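Local atomic coordinates of cytochrome c, putative (Shewanella oneidensis, PDB entry 1SP3), a protein that binds eight c-type hemes in a single chain and probably acts as a respiratory oxidoreductase that reduces tetrathionate. Residues 232-237 / 324-329; 288-293 / 424-429; 7-12 / 127-132. All blocks are in the same frame, centred on the assembly; numbering follows the deposited sequence.

Contact 1 (232-237 / 324-329); sequences CQTCHI and AKIYPF. With HEC (heme c), chain I.
Thr234 and Pro328 bring a heme-binding helix onto a strand of the large mixed beta-sheet, in a buried contact with one side-chain-to-backbone hydrogen bond and apolar packing around it. The helix carries a c-type CXXCH motif, Cys232 to His236, and its axis passes 6.5 Å from that of strand segment 325-329. Gln233 and Thr234, the two residues between the cysteines, meet the strand, while the cysteines and the histidine hold heme c. Cys232 SG is bonded to the heme CAB at 1.9 Å and Cys235 SG to CAC at 2.0 Å. His236 NE2 ligates the iron at 2.0 Å, and His218 supplies the second axial nitrogen, giving bis-histidine coordination.

Pro328 CB is directed at the helix, and its ring carbon CD lies 3.7 Å from Gln233 CB. The glutamine chain then bends at chi2 and crosses Tyr327 obliquely, with OE1 3.9 Å from CE2 and the amide plane turned 56° from the ring. Outside the two segments Gln233 NE2 is hydrogen-bonded to Asn399 OD1 and Asp205 OD2, two acceptors that should fix the rotation of the amide. The neighbouring strand 287-291 adds Tyr288 against both Thr234 and Ile326, and the backbone of Ile326 is also bonded to Thr229 and Ala231, just ahead of the helix. The strand thus meets both the helix and the chain leading into it.

Thr234 makes the polar link. Its hydroxyl, anti to the carbonyl carbon of its own residue, lies close to the Tyr327-Pro328 backbone, with OG1 3.5 Å from Pro328 CD. Thr234 OG1 donates to Ile326 O over 2.7 Å, approaching from above the carbonyl plane, 41° out of it.

Contact 2 (288-293 / 424-429); sequences YAWYNG and QALGYQ. With HEC (heme c), chain J.
Trp290 turns one edge of its indole to Leu426 O and Tyr428 OH, the first at NE1 and the second beside CZ2. Its CG stands anti to the carbonyl carbon (chi1 -65°), and from there the indole reaches across to the loop that follows the last helix. The pyrrole side carries the polar link: Trp290 NE1 donates to Leu426 O over 2.9 Å, nearly straight with an N-H...O angle of 163°. The oxygen lies close to the indole plane, and the donor meets it in the carbonyl plane, on a lone pair.

The Leu426 side chain crosses the indole obliquely, bringing CD2 to 4.0 Å from Trp290 CD1. Tyr428 crosses at about a right angle on the benzo side, its OH lying near the indole plane 3.6 Å from Trp290 CZ2 and its CE1 3.8 Å from the same carbon. The hydroxyl donates to the heme: Tyr428 OH lies 2.7 Å from propionate oxygen O1D, which sits at the edge of the phenol ring, in its plane. His441 meets the indole as well, and its backbone N and Lys222 NZ bond to the same heme.

A type I beta turn from Gln424 to Gly427, closed by Gly427 N to Gln424 O at 2.8 Å, presents the Leu426 carbonyl. At its last position Gly427 has positive phi, which favours glycine. Tyr428 thus belongs to the pocket of the bound heme, with Trp290 packed against its phenol on the CE1 side: a tyrosine-to-propionate hydrogen bond in a multiheme cytochrome c.

Contact 3 (7-12 / 127-132); sequences VLKGPF and IAQNVG. With HEC (heme c), chain C.
Leu8 O and the end of the Gln129 side chain meet at 3.1 Å, measured to OE1 as modelled. The amide is probably turned over in the model, and with it turned back the pair may be a hydrogen bond. Gln129 reaches this position with CD anti to CA (chi2 163°), the chain extended beyond CG. On the way its CG packs 3.9 Å from Leu8 CB, and beyond it the chain of the exposed Lys9 crosses the glutamine obliquely, its CE near the amide end. An alanine in place of Gln129 would probably leave Leu8 O without its amide neighbour and open a gap beside Leu8 CB and the Lys9 chain.

Leu8 points into the contact, and its CD1 does most of the touching, lying 3.2 Å from Ala128 O and 3.9 Å from Ala128 CB. The same methyl carbon is 3.9 Å from heme atom CBB. Leu8 and Ala128 thereby line the pocket of the bound heme, whose iron is ligated by His4 and His26 and whose covalent cysteines, Cys22 and Cys25, belong to a CXXCH motif on helix 15-34. Helix 124-129 ends against this heme: Val131 CG1, just past its last turn, lies 3.6 Å from the meso carbon CHB.

Gly132 O is bonded to His102 ND1, and His102 ligates the iron of a second heme; this bond probably orients the imidazole and makes it a stronger donor to that iron. At the other end of the loop, after the cis peptide before Pro11, Phe12 folds back so that Gly10 CA sits 3.6 Å above the centre of its ring, and Phe12 CE1 comes to 4.3 Å from Ala128 CB.

Overall arrangement
Contacts 1 and 2 are neighbours, their centres 11 Å apart. They share one sheet, since strands 325-339 and 287-291 pair antiparallel, with Lys325 O and Tyr327 O probably hydrogen-bonded to Tyr291 N and Ala289 N. Contact 3 lies on the opposite side of the chain's centre, about 44 Å from contact 1 and 52 Å from contact 2 between centres, and joins a loop to a helix end. All three are largely buried, contact 3 with an exposed lysine at its margin; the first two each have one clear bond to a backbone carbonyl. Contact 3 is mainly apolar. Heme is bonded covalently in contact 1, hydrogen-bonded through a propionate in contact 2 and touched by packing in contact 3.

Contact 1 (232-237 / 324-329)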
# COMPACT_ATOMS: atom_id res chain seq x y z
N CYS A 232 18.08 -0.28 -9.12
CA CYS A 232 17.80 -1.40 -10.02
C CYS A 232 16.37 -1.34 -10.52
O CYS A 232 16.08 -1.59 -11.70
CB CYS A 232 18.02 -2.79 -9.33
SG CYS A 232 19.47 -2.93 -8.29
N GLN A 233 15.46 -1.08 -9.59
CA GLN A 233 14.01 -1.06 -9.86
C GLN A 233 13.69 -0.11 -11.00
O GLN A 233 12.81 -0.36 -11.79
CB GLN A 233 13.29 -0.57 -8.59
CG GLN A 233 13.22 -1.65 -7.45
CD GLN A 233 14.32 -1.51 -6.48
OE1 GLN A 233 15.44 -1.06 -6.85
NE2 GLN A 233 14.04 -1.83 -5.21
N THR A 234 14.39 1.01 -11.12
CA THR A 234 14.10 1.94 -12.24
C THR A 234 14.21 1.33 -13.63
O THR A 234 13.29 1.43 -14.47
CB THR A 234 14.99 3.21 -12.03
OG1 THR A 234 14.54 3.87 -10.85
CG2 THR A 234 14.82 4.29 -13.21
N CYS A 235 15.35 0.71 -13.94
CA CYS A 235 15.49 0.09 -15.26
C CYS A 235 14.67 -1.20 -15.47
O CYS A 235 14.23 -1.52 -16.57
CB CYS A 235 16.97 -0.15 -15.53
SG CYS A 235 17.84 1.48 -15.66
N HIS A 236 14.45 -1.94 -14.40
CA HIS A 236 13.95 -3.30 -14.46
C HIS A 236 12.49 -3.44 -14.18
O HIS A 236 11.92 -4.53 -14.31
CB HIS A 236 14.77 -4.13 -13.50
CG HIS A 236 16.14 -4.40 -14.03
ND1 HIS A 236 16.33 -5.15 -15.18
CD2 HIS A 236 17.36 -3.99 -13.64
CE1 HIS A 236 17.61 -5.20 -15.45
NE2 HIS A 236 18.26 -4.56 -14.51
N ILE A 237 11.84 -2.34 -13.78
CA ILE A 237 10.38 -2.30 -13.79
C ILE A 237 9.86 -1.18 -14.72
O ILE A 237 9.38 -0.14 -14.23
CB ILE A 237 9.81 -2.17 -12.32
CG1 ILE A 237 10.57 -3.01 -11.28
CG2 ILE A 237 8.29 -2.58 -12.29
CD1 ILE A 237 10.06 -2.78 -9.80
N ALA A 324 20.87 9.10 -1.87
CA ALA A 324 19.64 9.01 -2.68
C ALA A 324 19.97 8.32 -4.02
O ALA A 324 21.09 8.55 -4.53
CB ALA A 324 19.05 10.41 -2.91
N LYS A 325 19.05 7.50 -4.58
CA LYS A 325 19.15 7.03 -5.98
C LYS A 325 17.83 7.35 -6.69
O LYS A 325 16.84 7.69 -5.99
CB LYS A 325 19.41 5.51 -6.07
CG LYS A 325 20.84 5.19 -5.66
CD LYS A 325 21.06 3.69 -5.65
CE LYS A 325 22.38 3.39 -5.01
NZ LYS A 325 22.73 2.11 -5.56
N ILE A 326 17.82 7.30 -8.03
CA ILE A 326 16.57 7.53 -8.71
C ILE A 326 15.74 6.24 -8.71
O ILE A 326 16.20 5.20 -9.22
CB ILE A 326 16.80 8.06 -10.17
CG1 ILE A 326 17.58 9.38 -10.12
CG2 ILE A 326 15.45 8.11 -11.00
CD1 ILE A 326 18.16 9.72 -11.57
N TYR A 327 14.53 6.32 -8.12
CA TYR A 327 13.66 5.13 -7.95
C TYR A 327 12.35 5.41 -8.68
O TYR A 327 11.99 6.60 -8.87
CB TYR A 327 13.29 4.97 -6.48
CG TYR A 327 14.31 4.15 -5.64
CD1 TYR A 327 15.49 4.78 -5.12
CD2 TYR A 327 14.08 2.78 -5.32
CE1 TYR A 327 16.40 4.10 -4.36
CE2 TYR A 327 15.04 2.01 -4.51
CZ TYR A 327 16.17 2.71 -4.02
OH TYR A 327 17.16 2.08 -3.34
N PRO A 328 11.58 4.35 -8.96
CA PRO A 328 10.29 4.45 -9.63
C PRO A 328 9.13 4.40 -8.65
O PRO A 328 9.14 3.66 -7.65
CB PRO A 328 10.23 3.15 -10.45
CG PRO A 328 10.92 2.16 -9.59
CD PRO A 328 11.93 2.91 -8.71
N PHE A 329 8.10 5.13 -9.02
CA PHE A 329 7.01 5.34 -8.12
C PHE A 329 5.67 5.35 -8.87
O PHE A 329 5.57 5.85 -10.01
CB PHE A 329 7.15 6.71 -7.44
CG PHE A 329 8.22 6.76 -6.42
CD1 PHE A 329 9.55 7.12 -6.78
CD2 PHE A 329 7.94 6.42 -5.09
CE1 PHE A 329 10.51 7.19 -5.85
CE2 PHE A 329 8.94 6.45 -4.13
CZ PHE A 329 10.24 6.84 -4.54
FE HEC I . 20.21 -4.49 -14.96
CHA HEC I . 20.27 -6.76 -17.28
CHB HEC I . 20.10 -6.83 -12.49
CHC HEC I . 20.76 -2.03 -12.47
CHD HEC I . 19.78 -2.00 -17.21
NA HEC I . 20.25 -6.52 -14.86
C1A HEC I . 20.35 -7.26 -16.00
C2A HEC I . 20.36 -8.64 -15.58
C3A HEC I . 20.33 -8.70 -14.25
C4A HEC I . 20.20 -7.34 -13.76
CMA HEC I . 20.39 -10.01 -13.41
CAA HEC I . 20.52 -9.83 -16.56
CBA HEC I . 22.02 -9.92 -16.84
CGA HEC I . 22.28 -10.95 -17.91
O1A HEC I . 22.19 -12.14 -17.63
O2A HEC I . 22.51 -10.58 -19.08
NB HEC I . 20.41 -4.43 -12.93
C1B HEC I . 20.23 -5.53 -12.12
C2B HEC I . 20.38 -5.13 -10.78
C3B HEC I . 20.63 -3.84 -10.77
C4B HEC I . 20.64 -3.36 -12.10
CMB HEC I . 20.38 -6.11 -9.59
CAB HEC I . 20.95 -2.97 -9.53
CBB HEC I . 22.05 -3.43 -8.90
NC HEC I . 20.26 -2.40 -14.84
C1C HEC I . 20.41 -1.62 -13.72
C2C HEC I . 20.25 -0.27 -14.10
C3C HEC I . 19.95 -0.25 -15.44
C4C HEC I . 19.97 -1.61 -15.91
CMC HEC I . 20.33 0.88 -13.08
CAC HEC I . 19.63 0.99 -16.34
CBC HEC I . 20.31 2.19 -16.34
ND HEC I . 20.02 -4.34 -16.91
C1D HEC I . 19.85 -3.24 -17.70
C2D HEC I . 19.82 -3.62 -19.10
C3D HEC I . 19.86 -5.08 -19.07
C4D HEC I . 20.06 -5.46 -17.71
CMD HEC I . 19.59 -2.65 -20.33
CAD HEC I . 19.85 -6.08 -20.31
CBD HEC I . 21.32 -6.11 -20.79
CGD HEC I . 21.91 -7.36 -20.16
O1D HEC I . 21.28 -8.49 -20.36
O2D HEC I . 22.99 -7.25 -19.46

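Contact 2 (288-293 / 424-429)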
# COMPACT_ATOMS: atom_id res chain seq x y z
N TYR A 288 9.66 9.06 -11.77
CA TYR A 288 10.98 8.78 -11.14
C TYR A 288 11.33 9.85 -10.13
O TYR A 288 11.13 11.03 -10.40
CB TYR A 288 12.01 8.67 -12.23
CG TYR A 288 11.56 7.52 -13.15
CD1 TYR A 288 10.89 7.76 -14.36
CD2 TYR A 288 11.76 6.21 -12.78
CE1 TYR A 288 10.45 6.72 -15.19
CE2 TYR A 288 11.35 5.17 -13.58
CZ TYR A 288 10.73 5.44 -14.79
OH TYR A 288 10.27 4.39 -15.51
N ALA A 289 11.93 9.48 -9.03
CA ALA A 289 12.29 10.54 -8.10
C ALA A 289 13.50 10.13 -7.29
O ALA A 289 13.67 8.94 -7.02
CB ALA A 289 11.08 11.00 -7.23
N TRP A 290 14.35 11.10 -6.94
CA TRP A 290 15.34 10.89 -5.91
C TRP A 290 14.73 10.31 -4.65
O TRP A 290 13.68 10.79 -4.14
CB TRP A 290 16.12 12.18 -5.56
CG TRP A 290 16.97 12.65 -6.70
CD1 TRP A 290 16.73 13.72 -7.53
CD2 TRP A 290 18.13 11.99 -7.21
NE1 TRP A 290 17.70 13.78 -8.51
CE2 TRP A 290 18.55 12.71 -8.36
CE3 TRP A 290 18.85 10.83 -6.82
CZ2 TRP A 290 19.68 12.36 -9.07
CZ3 TRP A 290 19.96 10.50 -7.50
CH2 TRP A 290 20.36 11.24 -8.63
N TYR A 291 15.38 9.27 -4.12
CA TYR A 291 14.91 8.70 -2.88
C TYR A 291 16.08 8.25 -2.08
O TYR A 291 16.86 7.41 -2.54
CB TYR A 291 13.96 7.51 -3.16
CG TYR A 291 13.38 6.77 -1.93
CD1 TYR A 291 12.62 7.45 -0.95
CD2 TYR A 291 13.58 5.39 -1.76
CE1 TYR A 291 12.10 6.76 0.15
CE2 TYR A 291 13.04 4.69 -0.64
CZ TYR A 291 12.27 5.41 0.28
OH TYR A 291 11.80 4.74 1.39
N ASN A 292 16.14 8.72 -0.83
CA ASN A 292 17.22 8.32 0.12
C ASN A 292 16.77 7.48 1.30
O ASN A 292 17.51 7.34 2.28
CB ASN A 292 17.90 9.58 0.70
CG ASN A 292 16.94 10.42 1.60
OD1 ASN A 292 15.86 9.93 2.01
ND2 ASN A 292 17.29 11.66 1.85
N GLY A 293 15.59 6.88 1.23
CA GLY A 293 15.17 6.08 2.37
C GLY A 293 14.18 6.85 3.28
O GLY A 293 13.51 6.26 4.11
N GLN A 424 15.55 18.09 -15.80
CA GLN A 424 15.62 19.30 -14.96
C GLN A 424 14.83 19.11 -13.66
O GLN A 424 15.22 19.61 -12.64
CB GLN A 424 15.20 20.60 -15.69
CG GLN A 424 15.13 20.47 -17.17
CD GLN A 424 16.43 20.57 -17.90
OE1 GLN A 424 16.67 19.78 -18.83
NE2 GLN A 424 17.25 21.53 -17.53
N ALA A 425 13.73 18.37 -13.69
CA ALA A 425 12.99 18.18 -12.43
C ALA A 425 13.93 17.41 -11.52
O ALA A 425 13.84 17.55 -10.34
CB ALA A 425 11.68 17.34 -12.64
N LEU A 426 14.77 16.53 -12.07
CA LEU A 426 15.68 15.71 -11.24
C LEU A 426 16.90 16.58 -10.86
O LEU A 426 17.77 16.13 -10.14
CB LEU A 426 16.16 14.40 -12.01
CG LEU A 426 15.06 13.36 -12.17
CD1 LEU A 426 15.45 12.29 -13.16
CD2 LEU A 426 14.66 12.75 -10.84
N GLY A 427 16.99 17.81 -11.33
CA GLY A 427 18.16 18.61 -11.00
C GLY A 427 19.42 18.53 -11.90
O GLY A 427 20.49 19.09 -11.53
N TYR A 428 19.30 17.84 -13.04
CA TYR A 428 20.34 17.81 -14.06
C TYR A 428 20.21 19.05 -14.93
O TYR A 428 19.13 19.63 -15.09
CB TYR A 428 20.22 16.54 -14.92
CG TYR A 428 20.66 15.28 -14.13
CD1 TYR A 428 19.73 14.49 -13.47
CD2 TYR A 428 22.02 14.93 -14.02
CE1 TYR A 428 20.12 13.42 -12.73
CE2 TYR A 428 22.40 13.85 -13.28
CZ TYR A 428 21.47 13.11 -12.63
OH TYR A 428 21.86 12.03 -11.88
N GLN A 429 21.33 19.50 -15.46
CA GLN A 429 21.38 20.44 -16.56
C GLN A 429 21.35 19.78 -17.95
O GLN A 429 22.40 19.74 -18.64
CB GLN A 429 22.60 21.32 -16.34
CG GLN A 429 22.32 22.06 -15.06
CD GLN A 429 23.37 23.04 -14.62
OE1 GLN A 429 23.15 23.67 -13.57
NE2 GLN A 429 24.47 23.22 -15.35
FE HEC J . 22.81 6.86 -18.70
CHA HEC J . 24.65 9.30 -17.17
CHB HEC J . 25.20 6.59 -21.08
CHC HEC J . 21.39 3.97 -19.93
CHD HEC J . 20.07 7.49 -16.93
NA HEC J . 24.63 7.76 -19.02
C1A HEC J . 25.17 8.80 -18.32
C2A HEC J . 26.36 9.28 -19.03
C3A HEC J . 26.52 8.52 -20.12
C4A HEC J . 25.43 7.56 -20.12
CMA HEC J . 27.60 8.64 -21.24
CAA HEC J . 27.21 10.47 -18.54
CBA HEC J . 28.07 9.97 -17.37
CGA HEC J . 29.14 8.97 -17.82
O1A HEC J . 30.18 9.39 -18.48
O2A HEC J . 28.95 7.75 -17.47
NB HEC J . 23.22 5.50 -20.23
C1B HEC J . 24.30 5.59 -21.04
C2B HEC J . 24.31 4.44 -21.88
C3B HEC J . 23.26 3.69 -21.53
C4B HEC J . 22.56 4.37 -20.51
CMB HEC J . 25.39 4.15 -23.01
CAB HEC J . 22.91 2.30 -22.11
CBB HEC J . 23.71 1.22 -21.82
NC HEC J . 21.07 5.91 -18.54
C1C HEC J . 20.61 4.76 -19.15
C2C HEC J . 19.26 4.52 -18.76
C3C HEC J . 18.90 5.52 -17.96
C4C HEC J . 20.03 6.41 -17.79
CMC HEC J . 18.41 3.32 -19.26
CAC HEC J . 17.56 5.83 -17.18
CBC HEC J . 16.84 5.12 -16.25
ND HEC J . 22.39 8.27 -17.28
C1D HEC J . 21.22 8.21 -16.57
C2D HEC J . 21.40 9.06 -15.44
C3D HEC J . 22.79 9.59 -15.53
C4D HEC J . 23.35 9.05 -16.71
CMD HEC J . 20.40 9.36 -14.31
CAD HEC J . 23.50 10.54 -14.57
CBD HEC J . 24.41 9.67 -13.65
CGD HEC J . 25.10 10.62 -12.72
O1D HEC J . 24.49 11.55 -12.14
O2D HEC J . 26.29 10.50 -12.57

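Contact 3 (7-12 / 127-132)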
# COMPACT_ATOMS: atom_id res chain seq x y z
N VAL A 7 -6.63 -32.76 15.45
CA VAL A 7 -7.04 -31.97 16.63
C VAL A 7 -8.10 -30.85 16.37
O VAL A 7 -8.62 -30.24 17.33
CB VAL A 7 -5.83 -31.45 17.45
CG1 VAL A 7 -6.33 -30.66 18.63
CG2 VAL A 7 -4.97 -32.61 18.00
N LEU A 8 -8.41 -30.59 15.11
CA LEU A 8 -9.18 -29.39 14.78
C LEU A 8 -10.48 -29.79 14.13
O LEU A 8 -10.87 -29.17 13.14
CB LEU A 8 -8.39 -28.45 13.84
CG LEU A 8 -7.11 -27.84 14.39
CD1 LEU A 8 -6.22 -27.29 13.28
CD2 LEU A 8 -7.36 -26.80 15.49
N LYS A 9 -11.15 -30.82 14.66
CA LYS A 9 -12.44 -31.21 14.03
C LYS A 9 -13.61 -30.20 14.28
O LYS A 9 -14.57 -30.16 13.50
CB LYS A 9 -12.80 -32.69 14.31
CG LYS A 9 -11.94 -33.77 13.47
CD LYS A 9 -12.67 -34.27 12.12
CE LYS A 9 -11.74 -34.77 10.93
NZ LYS A 9 -12.44 -34.93 9.57
N GLY A 10 -13.47 -29.34 15.30
CA GLY A 10 -14.48 -28.33 15.63
C GLY A 10 -15.78 -29.01 16.05
O GLY A 10 -15.71 -29.81 16.98
N PRO A 11 -16.95 -28.73 15.43
CA PRO A 11 -17.42 -27.44 14.86
C PRO A 11 -16.85 -26.10 15.35
O PRO A 11 -16.67 -25.91 16.54
CB PRO A 11 -18.92 -27.49 15.16
CG PRO A 11 -19.24 -29.01 15.08
CD PRO A 11 -17.91 -29.79 15.05
N PHE A 12 -16.62 -25.16 14.43
CA PHE A 12 -16.22 -23.78 14.79
C PHE A 12 -17.26 -22.86 14.16
O PHE A 12 -17.59 -23.01 12.98
CB PHE A 12 -14.82 -23.42 14.20
CG PHE A 12 -13.71 -24.32 14.65
CD1 PHE A 12 -13.06 -25.16 13.75
CD2 PHE A 12 -13.32 -24.33 15.98
CE1 PHE A 12 -12.01 -26.03 14.19
CE2 PHE A 12 -12.28 -25.17 16.40
CZ PHE A 12 -11.63 -26.02 15.51
N ILE A 127 -10.92 -25.69 6.85
CA ILE A 127 -9.85 -24.72 6.65
C ILE A 127 -8.75 -24.91 7.71
O ILE A 127 -7.57 -24.99 7.35
CB ILE A 127 -10.42 -23.31 6.67
CG1 ILE A 127 -11.32 -23.12 5.42
CG2 ILE A 127 -9.29 -22.23 6.88
CD1 ILE A 127 -12.17 -21.86 5.37
N ALA A 128 -9.12 -24.95 8.99
CA ALA A 128 -8.15 -25.09 10.09
C ALA A 128 -7.30 -26.34 9.95
O ALA A 128 -6.13 -26.27 10.24
CB ALA A 128 -8.84 -25.17 11.41
N GLN A 129 -7.89 -27.47 9.55
CA GLN A 129 -7.16 -28.72 9.43
C GLN A 129 -6.13 -28.68 8.31
O GLN A 129 -5.07 -29.36 8.39
CB GLN A 129 -8.12 -29.86 9.15
CG GLN A 129 -8.93 -30.25 10.37
CD GLN A 129 -10.14 -31.07 9.99
OE1 GLN A 129 -11.23 -30.82 10.50
NE2 GLN A 129 -9.95 -32.04 9.07
N ASN A 130 -6.42 -27.88 7.29
CA ASN A 130 -5.52 -27.86 6.14
C ASN A 130 -4.45 -26.75 6.08
O ASN A 130 -3.78 -26.60 5.10
CB ASN A 130 -6.34 -27.91 4.90
CG ASN A 130 -6.96 -29.30 4.71
OD1 ASN A 130 -6.26 -30.18 4.22
ND2 ASN A 130 -8.24 -29.52 5.19
N VAL A 131 -4.32 -26.02 7.17
CA VAL A 131 -3.47 -24.83 7.31
C VAL A 131 -2.02 -25.26 6.98
O VAL A 131 -1.61 -26.40 7.26
CB VAL A 131 -3.78 -24.45 8.75
CG1 VAL A 131 -2.69 -24.57 9.73
CG2 VAL A 131 -4.77 -23.27 8.89
N GLY A 132 -1.25 -24.37 6.39
CA GLY A 132 0.15 -24.65 6.14
C GLY A 132 0.91 -23.37 5.74
O GLY A 132 0.51 -22.25 6.11
FE HEC C . -0.04 -25.91 14.23
CHA HEC C . 2.81 -26.58 12.64
CHB HEC C . -0.57 -23.15 12.27
CHC HEC C . -3.26 -25.59 15.45
CHD HEC C . 0.67 -28.15 16.70
NA HEC C . 0.96 -24.98 12.72
C1A HEC C . 2.10 -25.49 12.17
C2A HEC C . 2.46 -24.62 11.09
C3A HEC C . 1.51 -23.67 10.98
C4A HEC C . 0.56 -23.88 12.02
CMA HEC C . 1.44 -22.55 9.90
CAA HEC C . 3.70 -24.82 10.16
CBA HEC C . 3.05 -25.55 8.97
CGA HEC C . 4.06 -25.96 7.96
O1A HEC C . 3.62 -26.49 6.89
O2A HEC C . 5.28 -25.75 8.25
NB HEC C . -1.66 -24.63 13.92
C1B HEC C . -1.61 -23.53 13.08
C2B HEC C . -2.90 -22.87 13.17
C3B HEC C . -3.64 -23.56 14.04
C4B HEC C . -2.88 -24.68 14.51
CMB HEC C . -3.30 -21.59 12.38
CAB HEC C . -5.10 -23.31 14.38
CBB HEC C . -5.86 -23.43 13.27
NC HEC C . -1.08 -26.73 15.73
C1C HEC C . -2.38 -26.44 16.09
C2C HEC C . -2.70 -27.20 17.26
C3C HEC C . -1.61 -27.91 17.61
C4C HEC C . -0.57 -27.60 16.66
CMC HEC C . -4.09 -27.13 17.99
CAC HEC C . -1.40 -28.91 18.83
CBC HEC C . -2.35 -29.80 19.22
ND HEC C . 1.49 -27.18 14.60
C1D HEC C . 1.58 -28.01 15.69
C2D HEC C . 2.87 -28.71 15.65
C3D HEC C . 3.49 -28.23 14.39
C4D HEC C . 2.58 -27.29 13.80
CMD HEC C . 3.50 -29.73 16.64
CAD HEC C . 4.90 -28.63 13.90
CBD HEC C . 5.81 -27.73 14.73
CGD HEC C . 7.29 -28.11 14.55
O1D HEC C . 7.80 -29.09 15.20
O2D HEC C . 7.97 -27.44 13.72